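PDB 2YIK: endoglucanase from Clostridium thermocellum, which probably hydrolyses internal beta-1,4-glucosidic linkages of cellulose, acting as an endoglucanase of glycoside hydrolase family 9. Local coordinates for residues 49-54 against 497-502; 54-59 against 113-118; 192-197 against 451-456. One frame throughout, in Å; residues are numbered along the deposited sequence.

Overall arrangement
The three contacts lie close together in the glycoside hydrolase family 9 domain, yet their chemistry changes with depth. Contacts 1 and 2 are buried and share Asn54: contact 1 packs the short helix 49-54 on the start of helix 499-516 through aromatic rings, and contact 2 ties the following loop to residues 113-118 by main-chain bonds and a zinc ion. Contact 3, farther from the chain's centre and partly exposed, relies on an arginine, an indole and the predicted active-site residue His451. Their elements interlock: Ile499 N probably bonds to Asp116 O, Arg453 N to Gly118 O, and Pro197 rests on His115 beside the metal.

Contact 1. Residues 49-54 against 497-502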
loop_
_atom_site.group_PDB
_atom_site.type_symbol
_atom_site.label_atom_id
_atom_site.label_comp_id
_atom_site.label_asym_id
_atom_site.label_seq_id
_atom_site.Cartn_x
_atom_site.Cartn_y
_atom_site.Cartn_z
ATOM N N PHE A 49 -10.518 9.050 -1.121
ATOM C CA PHE A 49 -10.466 10.044 -2.183
ATOM C C PHE A 49 -9.068 10.454 -2.596
ATOM O O PHE A 49 -8.884 10.998 -3.681
ATOM C CB PHE A 49 -11.299 11.265 -1.802
ATOM C CG PHE A 49 -12.759 11.059 -2.020
ATOM C CD1 PHE A 49 -13.343 11.344 -3.253
ATOM C CD2 PHE A 49 -13.545 10.510 -1.016
ATOM C CE1 PHE A 49 -14.693 11.072 -3.480
ATOM C CE2 PHE A 49 -14.883 10.236 -1.229
ATOM C CZ PHE A 49 -15.463 10.519 -2.463
ATOM N N PHE A 50 -8.078 10.188 -1.749
ATOM C CA PHE A 50 -6.714 10.530 -2.123
ATOM C C PHE A 50 -6.329 9.663 -3.306
ATOM O O PHE A 50 -5.592 10.090 -4.190
ATOM C CB PHE A 50 -5.714 10.261 -0.997
ATOM C CG PHE A 50 -4.286 10.493 -1.422
ATOM C CD1 PHE A 50 -3.799 11.783 -1.589
ATOM C CD2 PHE A 50 -3.439 9.417 -1.689
ATOM C CE1 PHE A 50 -2.507 11.999 -2.058
ATOM C CE2 PHE A 50 -2.150 9.622 -2.157
ATOM C CZ PHE A 50 -1.675 10.915 -2.326
ATOM N N TYR A 51 -6.832 8.438 -3.325
ATOM C CA TYR A 51 -6.505 7.540 -4.413
ATOM C C TYR A 51 -7.112 8.030 -5.719
ATOM O O TYR A 51 -6.477 7.935 -6.769
ATOM C CB TYR A 51 -6.938 6.120 -4.049
ATOM C CG TYR A 51 -6.086 5.590 -2.917
ATOM C CD1 TYR A 51 -4.733 5.304 -3.116
ATOM C CD2 TYR A 51 -6.600 5.474 -1.624
ATOM C CE1 TYR A 51 -3.908 4.923 -2.053
ATOM C CE2 TYR A 51 -5.788 5.097 -0.555
ATOM C CZ TYR A 51 -4.441 4.827 -0.773
ATOM O OH TYR A 51 -3.625 4.504 0.286
ATOM N N ASP A 52 -8.319 8.586 -5.657
ATOM C CA ASP A 52 -8.943 9.112 -6.866
ATOM C C ASP A 52 -8.085 10.243 -7.424
ATOM O O ASP A 52 -7.989 10.418 -8.640
ATOM C CB ASP A 52 -10.344 9.655 -6.575
ATOM C CG ASP A 52 -11.296 8.584 -6.094
ATOM O OD1 ASP A 52 -10.968 7.913 -5.092
ATOM O OD2 ASP A 52 -12.371 8.417 -6.715
ATOM N N ALA A 53 -7.457 11.005 -6.531
ATOM C CA ALA A 53 -6.622 12.128 -6.941
ATOM C C ALA A 53 -5.316 11.696 -7.585
ATOM O O ALA A 53 -4.682 12.488 -8.282
ATOM C CB ALA A 53 -6.339 13.033 -5.745
ATOM N N ASN A 54 -4.911 10.450 -7.354
ATOM C CA ASN A 54 -3.666 9.942 -7.924
ATOM C C ASN A 54 -3.830 8.921 -9.045
ATOM O O ASN A 54 -2.839 8.363 -9.515
ATOM C CB ASN A 54 -2.765 9.330 -6.836
ATOM C CG ASN A 54 -1.977 10.377 -6.056
ATOM O OD1 ASN A 54 -0.870 10.111 -5.575
ATOM N ND2 ASN A 54 -2.549 11.561 -5.913
ATOM N N VAL A 497 2.306 13.870 0.829
ATOM C CA VAL A 497 1.151 12.973 0.738
ATOM C C VAL A 497 1.560 11.827 -0.195
ATOM O O VAL A 497 2.368 12.025 -1.101
ATOM C CB VAL A 497 -0.093 13.681 0.148
ATOM C CG1 VAL A 497 -0.570 14.776 1.093
ATOM C CG2 VAL A 497 0.228 14.247 -1.226
ATOM N N ALA A 498 1.025 10.630 0.025
ATOM C CA ALA A 498 1.393 9.501 -0.832
ATOM C C ALA A 498 0.459 8.313 -0.700
ATOM O O ALA A 498 -0.255 8.184 0.294
ATOM C CB ALA A 498 2.825 9.060 -0.534
ATOM N N ILE A 499 0.472 7.438 -1.706
ATOM C CA ILE A 499 -0.382 6.272 -1.653
ATOM C C ILE A 499 -0.021 5.386 -0.460
ATOM O O ILE A 499 -0.904 4.783 0.144
ATOM C CB ILE A 499 -0.370 5.470 -3.003
ATOM C CG1 ILE A 499 1.054 5.136 -3.463
ATOM C CG2 ILE A 499 -1.079 6.286 -4.072
ATOM C CD1 ILE A 499 1.712 4.016 -2.683
ATOM N N ASP A 500 1.257 5.331 -0.085
ATOM C CA ASP A 500 1.628 4.506 1.065
ATOM C C ASP A 500 1.196 5.176 2.368
ATOM O O ASP A 500 0.896 4.494 3.342
ATOM C CB ASP A 500 3.139 4.181 1.069
ATOM C CG ASP A 500 3.992 5.286 1.674
ATOM O OD1 ASP A 500 4.337 6.242 0.947
ATOM O OD2 ASP A 500 4.325 5.197 2.877
ATOM N N TYR A 501 1.137 6.506 2.371
ATOM C CA TYR A 501 0.722 7.264 3.557
ATOM C C TYR A 501 -0.735 7.005 3.919
ATOM O O TYR A 501 -1.077 6.863 5.093
ATOM C CB TYR A 501 0.888 8.763 3.319
ATOM C CG TYR A 501 2.271 9.323 3.568
ATOM C CD1 TYR A 501 3.415 8.536 3.403
ATOM C CD2 TYR A 501 2.438 10.672 3.877
ATOM C CE1 TYR A 501 4.690 9.088 3.532
ATOM C CE2 TYR A 501 3.699 11.233 4.005
ATOM C CZ TYR A 501 4.820 10.444 3.827
ATOM O OH TYR A 501 6.058 11.039 3.900
ATOM N N ASN A 502 -1.589 6.948 2.901
ATOM C CA ASN A 502 -3.016 6.729 3.107
ATOM C C ASN A 502 -3.430 5.264 3.227
ATOM O O ASN A 502 -4.530 4.965 3.690
ATOM C CB ASN A 502 -3.823 7.390 1.974
ATOM C CG ASN A 502 -4.317 8.787 2.339
ATOM O OD1 ASN A 502 -5.525 9.051 2.346
ATOM N ND2 ASN A 502 -3.392 9.680 2.645
#
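Phe50 drives its ring against the main chain of residues 497-499, and this aromatic wedge is the apolar centre of the contact. CG stands anti to the backbone N (chi1 175°), which sends the ring off helix 49-54 toward the other segment. One side of the ring tip meets a branched side chain, with Phe50 CE1 3.6 Å from Val497 CG2; the other meets the carbonyl group of Ala498 obliquely, with Phe50 CE2 3.3 Å from Ala498 C. Ile499 N comes to the ring's edge, near its plane.

Tyr51 forms the second arm. Its ring crosses the side chain of Ile499 at about a right angle, and Tyr51 CE1 sits 3.7 Å from Ile499 CB. The side chain of Asn502, one turn further along helix 499-516, touches both aromatic residues: its amide end lies against CB of Phe50, while Asn502 CB comes within 3.3 Å of Tyr51 OH. Tyr51 also rests on Ala503 and Val506 of the same helix, and on Val134 of helix 124-140 and Ile157 of helix 151-167, so that it is enclosed by several helices.

At the polar edge, Tyr51 OH donates to Ile499 O over 2.7 Å. The hydroxyl lies in the carbonyl plane, on a lone pair, with a C=O...donor angle of 142°. Ala498 holds the N-cap position, and Ala498 O accepts Asn502 N at 3.2 Å, closing the first turn just where Phe50 presses.

Thus the one hydrogen bond across this buried interface gives the phenol hydroxyl an acceptor on the helix backbone. Apolar contact from Phe50 and the Tyr51 ring makes up most of the interface, and the single directional bond ties the end of the tyrosine to the first turn of helix 499-516.

Contact 2. Residues 54-59 against 113-118; sequences NMCGTG and GFHDAG. With ZN (zinc ion), chain E.
His115 turns one face of its imidazole to the carbonyl oxygen of Asn54, while Cys56 CB and Met55 O approach the ring obliquely. At its far corner, His115 NE2 binds the zinc ion at 2.2 Å. Phe114, the neighbouring flat group, is met obliquely by the extended side chain of Met55, which runs beside it in the same direction and brings Met55 CG to 3.5 Å from Phe114 CE2.

The backbones that carry these rings form a single antiparallel beta bridge, with Met55 and Phe114 as a non-hydrogen-bonded pair. His115 N donates to Asn54 O over 2.7 Å, nearly straight at 165°, and Cys56 N donates to Gly113 O over 2.8 Å. The bridge joins two loops distant in sequence and places a zinc ligand on each.

Cys56 SG stands anti to its backbone N (chi1 -179°) and reaches the zinc ion at 2.4 Å. Cys72 and His73 add two more ligands, giving a site of two cysteines and two histidines; Gly57 pairs through its backbone with Cys72. On the other side of the bridge, Met55 and Phe114 both pack on Ile157 of helix 151-167.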
loop_
_atom_site.group_PDB
_atom_site.type_symbol
_atom_site.label_atom_id
_atom_site.label_comp_id
_atom_site.label_asym_id
_atom_site.label_seq_id
_atom_site.Cartn_x
_atom_site.Cartn_y
_atom_site.Cartn_z
ATOM N N ASN A 54 -4.911 10.450 -7.354
ATOM C CA ASN A 54 -3.666 9.942 -7.924
ATOM C C ASN A 54 -3.830 8.921 -9.045
ATOM O O ASN A 54 -2.839 8.363 -9.515
ATOM C CB ASN A 54 -2.765 9.330 -6.836
ATOM C CG ASN A 54 -1.977 10.377 -6.056
ATOM O OD1 ASN A 54 -0.870 10.111 -5.575
ATOM N ND2 ASN A 54 -2.549 11.561 -5.913
ATOM N N MET A 55 -5.061 8.657 -9.470
ATOM C CA MET A 55 -5.268 7.707 -10.562
ATOM C C MET A 55 -4.524 8.185 -11.812
ATOM O O MET A 55 -4.495 9.372 -12.124
ATOM C CB MET A 55 -6.756 7.532 -10.849
ATOM C CG MET A 55 -7.456 6.753 -9.748
ATOM S SD MET A 55 -9.208 6.483 -10.047
ATOM C CE MET A 55 -9.541 5.188 -8.841
ATOM N N CYS A 56 -3.929 7.238 -12.523
ATOM C CA CYS A 56 -3.124 7.536 -13.695
ATOM C C CYS A 56 -3.557 6.729 -14.921
ATOM O O CYS A 56 -4.173 5.671 -14.792
ATOM C CB CYS A 56 -1.663 7.230 -13.330
ATOM S SG CYS A 56 -0.397 7.512 -14.573
ATOM N N GLY A 57 -3.252 7.243 -16.110
ATOM C CA GLY A 57 -3.584 6.523 -17.329
ATOM C C GLY A 57 -4.832 6.896 -18.104
ATOM O O GLY A 57 -5.381 7.986 -17.957
ATOM N N THR A 58 -5.280 5.955 -18.930
ATOM C CA THR A 58 -6.451 6.127 -19.781
ATOM C C THR A 58 -7.777 5.834 -19.088
ATOM O O THR A 58 -8.841 6.012 -19.676
ATOM C CB THR A 58 -6.347 5.225 -21.030
ATOM O OG1 THR A 58 -6.238 3.852 -20.628
ATOM C CG2 THR A 58 -5.125 5.599 -21.849
ATOM N N GLY A 59 -7.725 5.388 -17.840
ATOM C CA GLY A 59 -8.963 5.090 -17.151
ATOM C C GLY A 59 -9.351 6.040 -16.036
ATOM O O GLY A 59 -10.246 5.725 -15.253
ATOM N N GLY A 113 -2.980 2.396 -12.814
ATOM C CA GLY A 113 -2.419 2.500 -11.483
ATOM C C GLY A 113 -2.489 3.904 -10.906
ATOM O O GLY A 113 -3.296 4.734 -11.338
ATOM N N PHE A 114 -1.597 4.184 -9.961
ATOM C CA PHE A 114 -1.598 5.463 -9.262
ATOM C C PHE A 114 -0.248 6.160 -9.197
ATOM O O PHE A 114 0.785 5.497 -9.124
ATOM C CB PHE A 114 -2.081 5.233 -7.824
ATOM C CG PHE A 114 -3.455 4.619 -7.727
ATOM C CD1 PHE A 114 -3.644 3.260 -7.956
ATOM C CD2 PHE A 114 -4.559 5.402 -7.394
ATOM C CE1 PHE A 114 -4.913 2.687 -7.855
ATOM C CE2 PHE A 114 -5.833 4.843 -7.289
ATOM C CZ PHE A 114 -6.012 3.482 -7.520
ATOM N N HIS A 115 -0.271 7.497 -9.226
ATOM C CA HIS A 115 0.945 8.300 -9.093
ATOM C C HIS A 115 1.375 7.984 -7.677
ATOM O O HIS A 115 0.558 7.688 -6.815
ATOM C CB HIS A 115 0.651 9.793 -9.182
ATOM C CG HIS A 115 0.058 10.216 -10.480
ATOM N ND1 HIS A 115 -0.998 11.099 -10.555
ATOM C CD2 HIS A 115 0.377 9.903 -11.756
ATOM C CE1 HIS A 115 -1.302 11.311 -11.819
ATOM N NE2 HIS A 115 -0.481 10.597 -12.571
ATOM N N ASP A 116 2.648 8.094 -7.393
ATOM C CA ASP A 116 3.084 7.699 -6.066
ATOM C C ASP A 116 2.793 8.610 -4.901
ATOM O O ASP A 116 2.207 8.189 -3.878
ATOM C CB ASP A 116 4.582 7.475 -6.056
ATOM C CG ASP A 116 5.120 7.073 -4.665
ATOM O OD1 ASP A 116 4.878 5.918 -4.237
ATOM O OD2 ASP A 116 5.789 7.904 -4.010
ATOM N N ALA A 117 3.089 9.885 -5.048
ATOM C CA ALA A 117 2.962 10.765 -3.939
ATOM C C ALA A 117 2.325 12.096 -4.376
ATOM O O ALA A 117 1.095 12.135 -4.493
ATOM C CB ALA A 117 4.425 10.975 -3.410
ATOM N N GLY A 118 3.072 13.212 -4.435
ATOM C CA GLY A 118 2.505 14.489 -4.865
ATOM C C GLY A 118 3.058 14.654 -6.286
ATOM O O GLY A 118 2.743 15.618 -7.013
HETATM ZN ZN ZN E . -0.715 9.914 -14.704
#

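Contact 3. Residues 192-197 against 451-456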
loop_
_atom_site.group_PDB
_atom_site.type_symbol
_atom_site.label_atom_id
_atom_site.label_comp_id
_atom_site.label_asym_id
_atom_site.label_seq_id
_atom_site.Cartn_x
_atom_site.Cartn_y
_atom_site.Cartn_z
ATOM N N ALA A 192 11.433 17.418 -11.847
ATOM C CA ALA A 192 11.884 18.694 -12.407
ATOM C C ALA A 192 10.712 19.513 -12.945
ATOM O O ALA A 192 10.901 20.641 -13.406
ATOM C CB ALA A 192 12.905 18.455 -13.525
ATOM N N PHE A 193 9.507 18.946 -12.882
ATOM C CA PHE A 193 8.310 19.631 -13.370
ATOM C C PHE A 193 7.248 19.706 -12.295
ATOM O O PHE A 193 7.245 18.907 -11.362
ATOM C CB PHE A 193 7.709 18.908 -14.579
ATOM C CG PHE A 193 8.695 18.628 -15.674
ATOM C CD1 PHE A 193 9.553 17.538 -15.590
ATOM C CD2 PHE A 193 8.776 19.463 -16.785
ATOM C CE1 PHE A 193 10.483 17.276 -16.598
ATOM C CE2 PHE A 193 9.701 19.213 -17.802
ATOM C CZ PHE A 193 10.558 18.114 -17.706
ATOM N N TRP A 194 6.355 20.680 -12.437
ATOM C CA TRP A 194 5.256 20.872 -11.506
ATOM C C TRP A 194 4.059 21.408 -12.276
ATOM O O TRP A 194 4.005 22.590 -12.612
ATOM C CB TRP A 194 5.629 21.860 -10.393
ATOM C CG TRP A 194 4.587 21.926 -9.310
ATOM C CD1 TRP A 194 3.377 22.563 -9.364
ATOM C CD2 TRP A 194 4.628 21.255 -8.045
ATOM N NE1 TRP A 194 2.664 22.327 -8.215
ATOM C CE2 TRP A 194 3.407 21.528 -7.389
ATOM C CE3 TRP A 194 5.581 20.448 -7.404
ATOM C CZ2 TRP A 194 3.110 21.014 -6.120
ATOM C CZ3 TRP A 194 5.285 19.939 -6.142
ATOM C CH2 TRP A 194 4.059 20.227 -5.515
ATOM N N GLY A 195 3.105 20.528 -12.558
ATOM C CA GLY A 195 1.913 20.924 -13.281
ATOM C C GLY A 195 0.880 19.822 -13.195
ATOM O O GLY A 195 1.129 18.786 -12.571
ATOM N N ALA A 196 -0.280 20.032 -13.807
ATOM C CA ALA A 196 -1.330 19.019 -13.777
ATOM C C ALA A 196 -0.853 17.790 -14.551
ATOM O O ALA A 196 -0.228 17.914 -15.609
ATOM C CB ALA A 196 -2.594 19.572 -14.392
ATOM N N PRO A 197 -1.128 16.585 -14.031
ATOM C CA PRO A 197 -0.694 15.365 -14.729
ATOM C C PRO A 197 -1.265 15.214 -16.147
ATOM O O PRO A 197 -0.642 14.584 -17.006
ATOM C CB PRO A 197 -1.137 14.248 -13.781
ATOM C CG PRO A 197 -2.346 14.831 -13.100
ATOM C CD PRO A 197 -1.911 16.258 -12.824
ATOM N N HIS A 451 1.484 18.978 -0.315
ATOM C CA HIS A 451 2.528 18.975 -1.342
ATOM C C HIS A 451 2.047 18.031 -2.445
ATOM O O HIS A 451 2.441 16.865 -2.503
ATOM C CB HIS A 451 3.836 18.469 -0.730
ATOM C CG HIS A 451 5.009 18.548 -1.655
ATOM N ND1 HIS A 451 5.547 17.437 -2.269
ATOM C CD2 HIS A 451 5.750 19.603 -2.062
ATOM C CE1 HIS A 451 6.574 17.806 -3.014
ATOM N NE2 HIS A 451 6.719 19.113 -2.907
ATOM N N HIS A 452 1.200 18.552 -3.326
ATOM C CA HIS A 452 0.604 17.745 -4.388
ATOM C C HIS A 452 0.404 18.556 -5.673
ATOM O O HIS A 452 -0.321 19.555 -5.685
ATOM C CB HIS A 452 -0.742 17.226 -3.872
ATOM C CG HIS A 452 -1.425 16.247 -4.773
ATOM N ND1 HIS A 452 -1.206 14.888 -4.700
ATOM C CD2 HIS A 452 -2.382 16.427 -5.716
ATOM C CE1 HIS A 452 -2.005 14.272 -5.556
ATOM N NE2 HIS A 452 -2.727 15.181 -6.184
ATOM N N ARG A 453 1.039 18.121 -6.756
ATOM C CA ARG A 453 0.925 18.817 -8.034
ATOM C C ARG A 453 -0.503 19.086 -8.523
ATOM O O ARG A 453 -0.899 20.244 -8.640
ATOM C CB ARG A 453 1.711 18.066 -9.110
ATOM C CG ARG A 453 3.213 18.229 -8.970
ATOM C CD ARG A 453 3.989 17.305 -9.896
ATOM N NE ARG A 453 5.428 17.547 -9.796
ATOM C CZ ARG A 453 6.143 17.356 -8.693
ATOM N NH1 ARG A 453 5.556 16.914 -7.590
ATOM N NH2 ARG A 453 7.445 17.605 -8.693
ATOM N N ALA A 454 -1.274 18.031 -8.791
ATOM C CA ALA A 454 -2.646 18.183 -9.294
ATOM C C ALA A 454 -3.595 19.024 -8.439
ATOM O O ALA A 454 -4.272 19.916 -8.955
ATOM C CB ALA A 454 -3.270 16.812 -9.536
ATOM N N ALA A 455 -3.657 18.745 -7.142
ATOM C CA ALA A 455 -4.559 19.496 -6.277
ATOM C C ALA A 455 -4.208 20.982 -6.190
ATOM O O ALA A 455 -5.098 21.830 -6.146
ATOM C CB ALA A 455 -4.586 18.881 -4.880
ATOM N N SER A 456 -2.915 21.289 -6.175
ATOM C CA SER A 456 -2.456 22.669 -6.074
ATOM C C SER A 456 -2.981 23.574 -7.190
ATOM O O SER A 456 -3.439 24.689 -6.928
ATOM C CB SER A 456 -0.926 22.720 -6.052
ATOM O OG SER A 456 -0.375 22.424 -7.329
#
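Trp194 lies over the side chain of Arg453 where the loop 192-197 meets the N-terminal turn of helix 453-456, beside His451, the predicted active-site residue of this family 9 catalytic domain, whose known fold is an (alpha/alpha)6 barrel. The indole spans the start of that helix. Its six-membered ring takes Arg453 CG over one face in a CH-pi contact, 3.5 Å from CG to the ring centroid, and the guanidinium continues across CE3 with its plane inclined 36° to the indole.

The outer end of the same ring turns its edge to the face of His451 in a T-shaped pair, with centroids 5.2 Å apart. The histidine that may serve catalysis thus has the edge of a tryptophan against one ring face, and Arg453 lies over a face of that tryptophan.

Arg453 is held from several directions. Its chain is extended from CG to NE, and its side-on edge grips one carbonyl: Arg453 NE and NH2 both donate hydrogen bonds to Phe193 O, at 2.8 and 3.0 Å, and this oxygen stays close to the guanidinium plane. NH1 bonds instead to Gly118 O, linking this contact to the loop of contact 2. These bonds would fix the rotation of the group and keep its flat side against the indole.

Further along the loop, Pro197 CD touches Ala454 CB at 3.6 Å, while the proline also packs on the zinc ligands His73 and His115. At the pyrrole end of the indole, Trp194 NE1 donates to Ser456 OG over 3.2 Å, and that hydroxyl in turn donates to Arg453 O at 2.6 Å.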